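Local coordinates for protein dTDP-4-dehydrorhamnose reductase (Yersinia enterocolitica, PDB 5U9C) that probably catalyses the NADPH-dependent reduction of dTDP-4-dehydro-beta-L-rhamnose to dTDP-beta-L-rhamnose, a step of dTDP-L-rhamnose biosynthesis, at residues D[63-67]-D[78-83]; D[100-106]-D[148-154]. All blocks are in the same frame, centred on the assembly; numbering follows the deposited sequence.

Contact 1: residues D[63-67]-D[78-83]; sequences FAAET and RAGIYN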
ATOM      1  N   PHE D  63     -30.776   9.372  13.760  1.00 26.59           N
ATOM      2  CA  PHE D  63     -30.429   7.955  13.724  1.00 27.45           C
ATOM      3  C   PHE D  63     -30.791   7.286  12.392  1.00 27.29           C
ATOM      4  O   PHE D  63     -30.302   6.185  12.109  1.00 27.36           O
ATOM      5  CB  PHE D  63     -31.129   7.147  14.856  1.00 28.38           C
ATOM      6  CG  PHE D  63     -30.925   7.680  16.255  1.00 29.74           C
ATOM      7  CD1 PHE D  63     -29.691   8.105  16.700  1.00 30.87           C
ATOM      8  CD2 PHE D  63     -31.975   7.640  17.180  1.00 31.04           C
ATOM      9  CE1 PHE D  63     -29.516   8.571  18.010  1.00 31.44           C
ATOM     10  CE2 PHE D  63     -31.798   8.071  18.491  1.00 31.33           C
ATOM     11  CZ  PHE D  63     -30.563   8.532  18.908  1.00 30.67           C
ATOM     12  N   ALA D  64     -31.638   7.913  11.577  1.00 26.75           N
ATOM     13  CA  ALA D  64     -32.038   7.282  10.306  1.00 28.06           C
ATOM     14  C   ALA D  64     -30.871   7.232   9.306  1.00 27.75           C
ATOM     15  O   ALA D  64     -30.079   8.173   9.205  1.00 26.62           O
ATOM     16  CB  ALA D  64     -33.233   8.003   9.687  1.00 29.42           C
ATOM     17  N   ALA D  65     -30.770   6.119   8.589  1.00 27.83           N
ATOM     18  CA  ALA D  65     -29.696   5.938   7.609  1.00 28.25           C
ATOM     19  C   ALA D  65     -29.949   4.691   6.795  1.00 28.38           C
ATOM     20  O   ALA D  65     -30.718   3.846   7.218  1.00 26.97           O
ATOM     21  CB  ALA D  65     -28.370   5.784   8.326  1.00 27.26           C
ATOM     22  N   GLU D  66     -29.312   4.592   5.630  1.00 26.72           N
ATOM     23  CA  GLU D  66     -29.364   3.356   4.858  1.00 28.32           C
ATOM     24  C   GLU D  66     -28.193   2.560   5.423  1.00 28.90           C
ATOM     25  O   GLU D  66     -27.036   2.932   5.222  1.00 26.80           O
ATOM     26  CB  GLU D  66     -29.185   3.584   3.364  1.00 28.74           C
ATOM     27  CG  GLU D  66     -29.050   2.280   2.588  1.00 29.82           C
ATOM     28  CD  GLU D  66     -30.226   1.341   2.827  1.00 30.87           C
ATOM     29  OE1 GLU D  66     -30.025   0.292   3.476  1.00 30.40           O
ATOM     30  OE2 GLU D  66     -31.351   1.702   2.441  1.00 31.10           O
ATOM     31  N   THR D  67     -28.497   1.468   6.120  1.00 27.83           N
ATOM     32  CA  THR D  67     -27.482   0.679   6.807  1.00 28.57           C
ATOM     33  C   THR D  67     -27.196  -0.692   6.181  1.00 28.53           C
ATOM     34  O   THR D  67     -26.396  -1.444   6.713  1.00 29.44           O
ATOM     35  CB  THR D  67     -27.890   0.479   8.282  1.00 29.67           C
ATOM     36  OG1 THR D  67     -29.151  -0.183   8.317  1.00 31.04           O
ATOM     37  CG2 THR D  67     -28.016   1.841   8.990  1.00 30.34           C
ATOM     38  N   ARG D  78     -27.909   5.612  -3.619  1.00 27.68           N
ATOM     39  CA  ARG D  78     -28.804   5.510  -2.477  1.00 28.53           C
ATOM     40  C   ARG D  78     -28.054   5.831  -1.187  1.00 26.78           C
ATOM     41  O   ARG D  78     -28.562   6.564  -0.337  1.00 26.27           O
ATOM     42  CB  ARG D  78     -29.429   4.135  -2.414  1.00 30.91           C
ATOM     43  CG  ARG D  78     -30.425   3.967  -1.287  1.00 32.92           C
ATOM     44  CD  ARG D  78     -31.028   2.577  -1.366  1.00 35.46           C
ATOM     45  NE  ARG D  78     -31.982   2.334  -0.285  1.00 37.10           N
ATOM     46  CZ  ARG D  78     -33.301   2.396  -0.393  1.00 40.22           C
ATOM     47  NH1 ARG D  78     -33.888   2.692  -1.554  1.00 40.62           N
ATOM     48  NH2 ARG D  78     -34.047   2.134   0.679  1.00 41.05           N
ATOM     49  N   ALA D  79     -26.853   5.288  -1.051  1.00 25.76           N
ATOM     50  CA  ALA D  79     -26.001   5.577   0.106  1.00 25.28           C
ATOM     51  C   ALA D  79     -25.741   7.087   0.247  1.00 26.02           C
ATOM     52  O   ALA D  79     -25.798   7.660   1.352  1.00 24.89           O
ATOM     53  CB  ALA D  79     -24.671   4.840  -0.034  1.00 25.96           C
ATOM     54  N   GLY D  80     -25.431   7.727  -0.878  1.00 25.66           N
ATOM     55  CA  GLY D  80     -25.144   9.150  -0.897  1.00 25.34           C
ATOM     56  C   GLY D  80     -26.342  10.000  -0.519  1.00 25.99           C
ATOM     57  O   GLY D  80     -26.261  10.852   0.353  1.00 25.97           O
ATOM     58  N   ILE D  81     -27.463   9.754  -1.178  1.00 26.98           N
ATOM     59  CA  ILE D  81     -28.672  10.504  -0.895  1.00 27.79           C
ATOM     60  C   ILE D  81     -29.146  10.356   0.544  1.00 28.36           C
ATOM     61  O   ILE D  81     -29.424  11.356   1.218  1.00 27.02           O
ATOM     62  CB  ILE D  81     -29.803  10.073  -1.829  1.00 29.40           C
ATOM     63  CG1 ILE D  81     -29.433  10.428  -3.283  1.00 29.97           C
ATOM     64  CG2 ILE D  81     -31.115  10.753  -1.415  1.00 31.77           C
ATOM     65  CD1 ILE D  81     -30.328   9.821  -4.335  1.00 31.13           C
ATOM     66  N   TYR D  82     -29.196   9.117   1.021  1.00 27.33           N
ATOM     67  CA  TYR D  82     -29.724   8.831   2.355  1.00 27.11           C
ATOM     68  C   TYR D  82     -28.813   9.192   3.507  1.00 25.89           C
ATOM     69  O   TYR D  82     -29.296   9.651   4.547  1.00 26.24           O
ATOM     70  CB  TYR D  82     -30.042   7.344   2.494  1.00 27.50           C
ATOM     71  CG  TYR D  82     -31.340   6.871   1.875  1.00 30.09           C
ATOM     72  CD1 TYR D  82     -31.669   7.161   0.557  1.00 31.70           C
ATOM     73  CD2 TYR D  82     -32.200   6.039   2.598  1.00 32.59           C
ATOM     74  CE1 TYR D  82     -32.851   6.679  -0.023  1.00 33.17           C
ATOM     75  CE2 TYR D  82     -33.382   5.557   2.034  1.00 34.91           C
ATOM     76  CZ  TYR D  82     -33.700   5.878   0.727  1.00 35.17           C
ATOM     77  OH  TYR D  82     -34.873   5.397   0.177  1.00 38.59           O
ATOM     78  N   ASN D  83     -27.521   8.943   3.349  1.00 23.17           N
ATOM     79  CA  ASN D  83     -26.563   9.146   4.445  1.00 24.67           C
ATOM     80  C   ASN D  83     -25.802  10.441   4.360  1.00 25.87           C
ATOM     81  O   ASN D  83     -25.380  10.986   5.396  1.00 26.68           O
ATOM     82  CB  ASN D  83     -25.597   7.947   4.527  1.00 25.20           C
ATOM     83  CG  ASN D  83     -26.328   6.631   4.784  1.00 26.84           C
ATOM     84  OD1 ASN D  83     -27.481   6.634   5.229  1.00 30.58           O
ATOM     85  ND2 ASN D  83     -25.674   5.499   4.490  1.00 25.82           N
TER
HETATM   86  O   HOH W   1     -28.754   9.643   7.260  1.00 25.77           O
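A loop without regular structure can be held on a helix by a side chain that imitates a neighbouring peptide, and Asn83 illustrates the principle. Its carboxamide meets the backbone of Glu66 twice: Glu66 N donates to Asn83 OD1 (2.8 Å), and Asn83 ND2 donates to Glu66 O (3.0 Å). The second bond is nearly straight and the first bends only moderately, so the amide reads the donor and the acceptor of one residue at once, much as an adjacent strand would. The side chain of Glu66 points at the helix as well and reaches back to its preceding turn, where Glu66 OE2 forms a salt bridge with Arg78 NE at 2.9 Å. Arg78 NH2 adds a longer bond to the same Glu66 OE2 (3.2 Å), so that a single carboxylate oxygen lies at the edge of the guanidinium group, near its plane. An extended arginine, trans through chi3, makes this reach possible. Water 1 supplies a further tie, donating to Ala64 O and to Tyr82 O, each at 2.8 Å. Packing is modest by comparison: Glu66 CB rests 4.0 Å from Tyr82 CB, while Ala65 CB comes within 3.3 Å of Asn83 OD1. The loop 63-67 follows strand 59-62 and leads into helix 69-74, whose Leu71 and Cys72 touch Glu66, whereas residues 78-83 belong to helix 76-97. From a third direction helix 129-144 closes in: its Ser133 bonds to Asn83 ND2, and Lys134 packs on Ala65.

Contact 2: residues D[100-106]-D[148-154]; sequences WLLYLSS and NHLIIRA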
ATOM      1  N   TRP D 100     -28.884  21.432  19.206  1.00 30.57           N
ATOM      2  CA  TRP D 100     -27.768  20.509  19.459  1.00 30.37           C
ATOM      3  C   TRP D 100     -28.101  19.253  18.652  1.00 28.89           C
ATOM      4  O   TRP D 100     -29.211  18.733  18.753  1.00 28.90           O
ATOM      5  CB  TRP D 100     -27.676  20.214  20.947  1.00 31.56           C
ATOM      6  CG  TRP D 100     -26.672  19.183  21.401  1.00 31.36           C
ATOM      7  CD1 TRP D 100     -25.364  19.401  21.766  1.00 32.36           C
ATOM      8  CD2 TRP D 100     -26.933  17.802  21.660  1.00 30.77           C
ATOM      9  NE1 TRP D 100     -24.796  18.224  22.198  1.00 32.51           N
ATOM     10  CE2 TRP D 100     -25.738  17.233  22.153  1.00 31.71           C
ATOM     11  CE3 TRP D 100     -28.058  16.979  21.502  1.00 31.44           C
ATOM     12  CZ2 TRP D 100     -25.640  15.884  22.494  1.00 31.66           C
ATOM     13  CZ3 TRP D 100     -27.958  15.648  21.842  1.00 30.89           C
ATOM     14  CH2 TRP D 100     -26.753  15.112  22.335  1.00 31.31           C
ATOM     15  N   LEU D 101     -27.154  18.795  17.832  1.00 28.17           N
ATOM     16  CA  LEU D 101     -27.361  17.671  16.932  1.00 27.07           C
ATOM     17  C   LEU D 101     -26.520  16.459  17.259  1.00 27.69           C
ATOM     18  O   LEU D 101     -25.290  16.540  17.329  1.00 28.36           O
ATOM     19  CB  LEU D 101     -27.041  18.112  15.503  1.00 26.91           C
ATOM     20  CG  LEU D 101     -27.040  17.066  14.384  1.00 25.64           C
ATOM     21  CD1 LEU D 101     -28.390  16.390  14.235  1.00 26.43           C
ATOM     22  CD2 LEU D 101     -26.672  17.729  13.076  1.00 26.46           C
ATOM     23  N   LEU D 102     -27.182  15.322  17.400  1.00 27.02           N
ATOM     24  CA  LEU D 102     -26.512  14.064  17.658  1.00 28.79           C
ATOM     25  C   LEU D 102     -26.609  13.251  16.390  1.00 26.96           C
ATOM     26  O   LEU D 102     -27.700  13.056  15.865  1.00 26.74           O
ATOM     27  CB  LEU D 102     -27.142  13.328  18.848  1.00 31.18           C
ATOM     28  CG  LEU D 102     -26.705  11.881  19.152  1.00 35.58           C
ATOM     29  CD1 LEU D 102     -25.225  11.677  19.125  1.00 40.30           C
ATOM     30  CD2 LEU D 102     -27.239  11.429  20.502  1.00 40.22           C
ATOM     31  N   TYR D 103     -25.467  12.825  15.879  1.00 25.94           N
ATOM     32  CA  TYR D 103     -25.393  12.011  14.663  1.00 26.77           C
ATOM     33  C   TYR D 103     -24.808  10.654  15.016  1.00 26.50           C
ATOM     34  O   TYR D 103     -23.717  10.570  15.570  1.00 26.31           O
ATOM     35  CB  TYR D 103     -24.524  12.700  13.585  1.00 26.26           C
ATOM     36  CG  TYR D 103     -24.326  11.918  12.293  1.00 26.67           C
ATOM     37  CD1 TYR D 103     -25.418  11.461  11.558  1.00 28.45           C
ATOM     38  CD2 TYR D 103     -23.054  11.723  11.746  1.00 27.22           C
ATOM     39  CE1 TYR D 103     -25.253  10.776  10.361  1.00 27.80           C
ATOM     40  CE2 TYR D 103     -22.882  11.043  10.540  1.00 27.08           C
ATOM     41  CZ  TYR D 103     -23.989  10.584   9.854  1.00 27.56           C
ATOM     42  OH  TYR D 103     -23.855   9.932   8.660  1.00 29.69           O
ATOM     43  N   LEU D 104     -25.566   9.604  14.738  1.00 25.76           N
ATOM     44  CA  LEU D 104     -25.100   8.246  14.966  1.00 27.50           C
ATOM     45  C   LEU D 104     -24.271   7.819  13.754  1.00 25.73           C
ATOM     46  O   LEU D 104     -24.794   7.702  12.651  1.00 25.57           O
ATOM     47  CB  LEU D 104     -26.279   7.300  15.137  1.00 28.41           C
ATOM     48  CG  LEU D 104     -25.938   5.808  15.283  1.00 30.00           C
ATOM     49  CD1 LEU D 104     -25.135   5.577  16.559  1.00 30.36           C
ATOM     50  CD2 LEU D 104     -27.213   4.989  15.278  1.00 31.17           C
ATOM     51  N   SER D 105     -22.979   7.603  13.961  1.00 25.85           N
ATOM     52  CA  SER D 105     -22.081   7.166  12.872  1.00 24.80           C
ATOM     53  C   SER D 105     -21.639   5.720  13.107  1.00 24.92           C
ATOM     54  O   SER D 105     -22.205   5.031  13.952  1.00 24.79           O
ATOM     55  CB  SER D 105     -20.899   8.132  12.673  1.00 25.43           C
ATOM     56  OG  SER D 105     -20.208   7.844  11.442  1.00 27.03           O
ATOM     57  N   SER D 106     -20.606   5.280  12.391  1.00 24.48           N
ATOM     58  CA  SER D 106     -20.209   3.874  12.389  1.00 25.83           C
ATOM     59  C   SER D 106     -18.714   3.631  12.370  1.00 25.21           C
ATOM     60  O   SER D 106     -17.934   4.416  11.835  1.00 25.18           O
ATOM     61  CB  SER D 106     -20.799   3.239  11.112  1.00 27.08           C
ATOM     62  OG  SER D 106     -20.324   1.927  10.849  1.00 27.34           O
ATOM     63  N   ASN D 148     -21.714  22.577  18.644  1.00 38.23           N
ATOM     64  CA  ASN D 148     -22.974  22.117  19.197  1.00 38.08           C
ATOM     65  C   ASN D 148     -23.450  20.823  18.534  1.00 34.38           C
ATOM     66  O   ASN D 148     -24.597  20.720  18.098  1.00 33.52           O
ATOM     67  CB  ASN D 148     -24.005  23.253  19.035  1.00 38.80           C
ATOM     68  CG  ASN D 148     -25.145  23.171  20.027  1.00 40.53           C
ATOM     69  OD1 ASN D 148     -24.996  22.662  21.142  1.00 39.95           O
ATOM     70  ND2 ASN D 148     -26.287  23.739  19.650  1.00 43.47           N
ATOM     71  N   HIS D 149     -22.551  19.841  18.430  1.00 31.39           N
ATOM     72  CA  HIS D 149     -22.911  18.540  17.879  1.00 30.50           C
ATOM     73  C   HIS D 149     -22.220  17.447  18.661  1.00 28.83           C
ATOM     74  O   HIS D 149     -21.209  17.697  19.362  1.00 28.13           O
ATOM     75  CB  HIS D 149     -22.486  18.406  16.424  1.00 31.56           C
ATOM     76  CG  HIS D 149     -21.001  18.314  16.243  1.00 33.92           C
ATOM     77  ND1 HIS D 149     -20.199  19.424  16.077  1.00 35.41           N
ATOM     78  CD2 HIS D 149     -20.172  17.242  16.227  1.00 34.25           C
ATOM     79  CE1 HIS D 149     -18.937  19.038  15.961  1.00 36.68           C
ATOM     80  NE2 HIS D 149     -18.892  17.723  16.064  1.00 36.06           N
ATOM     81  N   LEU D 150     -22.758  16.243  18.518  1.00 25.17           N
ATOM     82  CA  LEU D 150     -22.154  15.046  19.087  1.00 25.34           C
ATOM     83  C   LEU D 150     -22.246  13.940  18.034  1.00 24.89           C
ATOM     84  O   LEU D 150     -23.340  13.625  17.533  1.00 25.55           O
ATOM     85  CB  LEU D 150     -22.834  14.611  20.378  1.00 25.46           C
ATOM     86  CG  LEU D 150     -22.266  13.334  21.023  1.00 26.03           C
ATOM     87  CD1 LEU D 150     -20.773  13.451  21.302  1.00 27.72           C
ATOM     88  CD2 LEU D 150     -23.002  12.972  22.300  1.00 25.88           C
ATOM     89  N   ILE D 151     -21.098  13.376  17.685  1.00 23.71           N
ATOM     90  CA  ILE D 151     -21.021  12.276  16.727  1.00 23.69           C
ATOM     91  C   ILE D 151     -20.563  11.066  17.512  1.00 23.66           C
ATOM     92  O   ILE D 151     -19.505  11.109  18.175  1.00 23.69           O
ATOM     93  CB  ILE D 151     -20.031  12.592  15.603  1.00 24.25           C
ATOM     94  CG1 ILE D 151     -20.618  13.690  14.713  1.00 25.31           C
ATOM     95  CG2 ILE D 151     -19.721  11.337  14.780  1.00 24.60           C
ATOM     96  CD1 ILE D 151     -19.605  14.338  13.789  1.00 26.90           C
ATOM     97  N   ILE D 152     -21.374  10.014  17.487  1.00 25.62           N
ATOM     98  CA  ILE D 152     -21.055   8.777  18.187  1.00 25.01           C
ATOM     99  C   ILE D 152     -20.895   7.668  17.166  1.00 24.22           C
ATOM    100  O   ILE D 152     -21.803   7.404  16.357  1.00 24.52           O
ATOM    101  CB  ILE D 152     -22.138   8.356  19.168  1.00 26.44           C
ATOM    102  CG1 ILE D 152     -22.442   9.483  20.160  1.00 27.13           C
ATOM    103  CG2 ILE D 152     -21.707   7.075  19.896  1.00 26.67           C
ATOM    104  CD1 ILE D 152     -23.558   9.142  21.129  1.00 28.83           C
ATOM    105  N   ARG D 153     -19.754   7.006  17.208  1.00 23.26           N
ATOM    106  CA  ARG D 153     -19.502   5.887  16.319  1.00 23.35           C
ATOM    107  C   ARG D 153     -19.754   4.604  17.095  1.00 23.80           C
ATOM    108  O   ARG D 153     -19.157   4.371  18.145  1.00 23.92           O
ATOM    109  CB  ARG D 153     -18.077   5.918  15.763  1.00 23.25           C
ATOM    110  CG  ARG D 153     -17.724   7.182  14.990  1.00 24.05           C
ATOM    111  CD  ARG D 153     -16.371   7.056  14.299  1.00 24.24           C
ATOM    112  NE  ARG D 153     -15.993   8.236  13.540  1.00 24.75           N
ATOM    113  CZ  ARG D 153     -14.900   8.982  13.708  1.00 26.29           C
ATOM    114  NH1 ARG D 153     -13.960   8.677  14.605  1.00 26.01           N
ATOM    115  NH2 ARG D 153     -14.713  10.024  12.907  1.00 26.25           N
ATOM    116  N   ALA D 154     -20.696   3.810  16.589  1.00 24.96           N
ATOM    117  CA  ALA D 154     -21.036   2.503  17.152  1.00 25.42           C
ATOM    118  C   ALA D 154     -20.468   1.428  16.231  1.00 24.11           C
ATOM    119  O   ALA D 154     -20.266   1.655  15.038  1.00 24.87           O
ATOM    120  CB  ALA D 154     -22.550   2.336  17.260  1.00 25.97           C
TER
HETATM  121  O   HOH W   2     -21.500   0.336  12.472  1.00 36.86           O
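Neighbouring parallel strands at the heart of a Rossmann-type fold, 100-106 and 149-154 form a ladder of six backbone hydrogen bonds, from Leu101 N to Asn148 O (3.2 Å) through Ala154 N to Ser105 O (3.3 Å). Leu102, Leu104 and Leu150 share the trans, p rotamer on one face of the sheet, joined there by Ile152 and Ala154. Trans at chi1, Leu102 brings its CD1 to 3.6 Å from CD1 of Ile152, an m, t isoleucine, and helix 196-209 packs over this apolar layer. Trp100, also trans, lays its CZ2 3.7 Å from Leu150 CB, its NE1 being bonded to His211 O. On the other face stand Leu101, Tyr103, Ser105, His149, Ile151 and Arg153, next to helix 129-144, whose Glu138 takes a hydrogen bond with Ser105 OG and a salt bridge with Arg153. Past the last rung, Ser106 OG, itself bonded to Asn108 N, lies 2.6 Å from water 2, which is also 3.1 Å from Ala154 O.

The two contacts exemplify how one parallel sheet organises both its core and its surrounding loops. They follow in series along the chain, contact 1 closing before contact 2 opens, with their centres about 15 Å apart. Strand 59-62, which runs into the loop of contact 1, is the sheet neighbour of strand 100-106, and helices 69-74 and 76-97 lie in the crossover between those strands. The contacts also touch directly: Phe63 CD1 packs 3.8 Å from Leu104 CB. Helix 129-144, preceding strand 149-154, borders both. Contact 2 thus joins two inner strands of the buried sheet, whereas contact 1 fastens a loop near its carboxyl edge, where Rossmann-type enzymes usually bind their nucleotide cofactor.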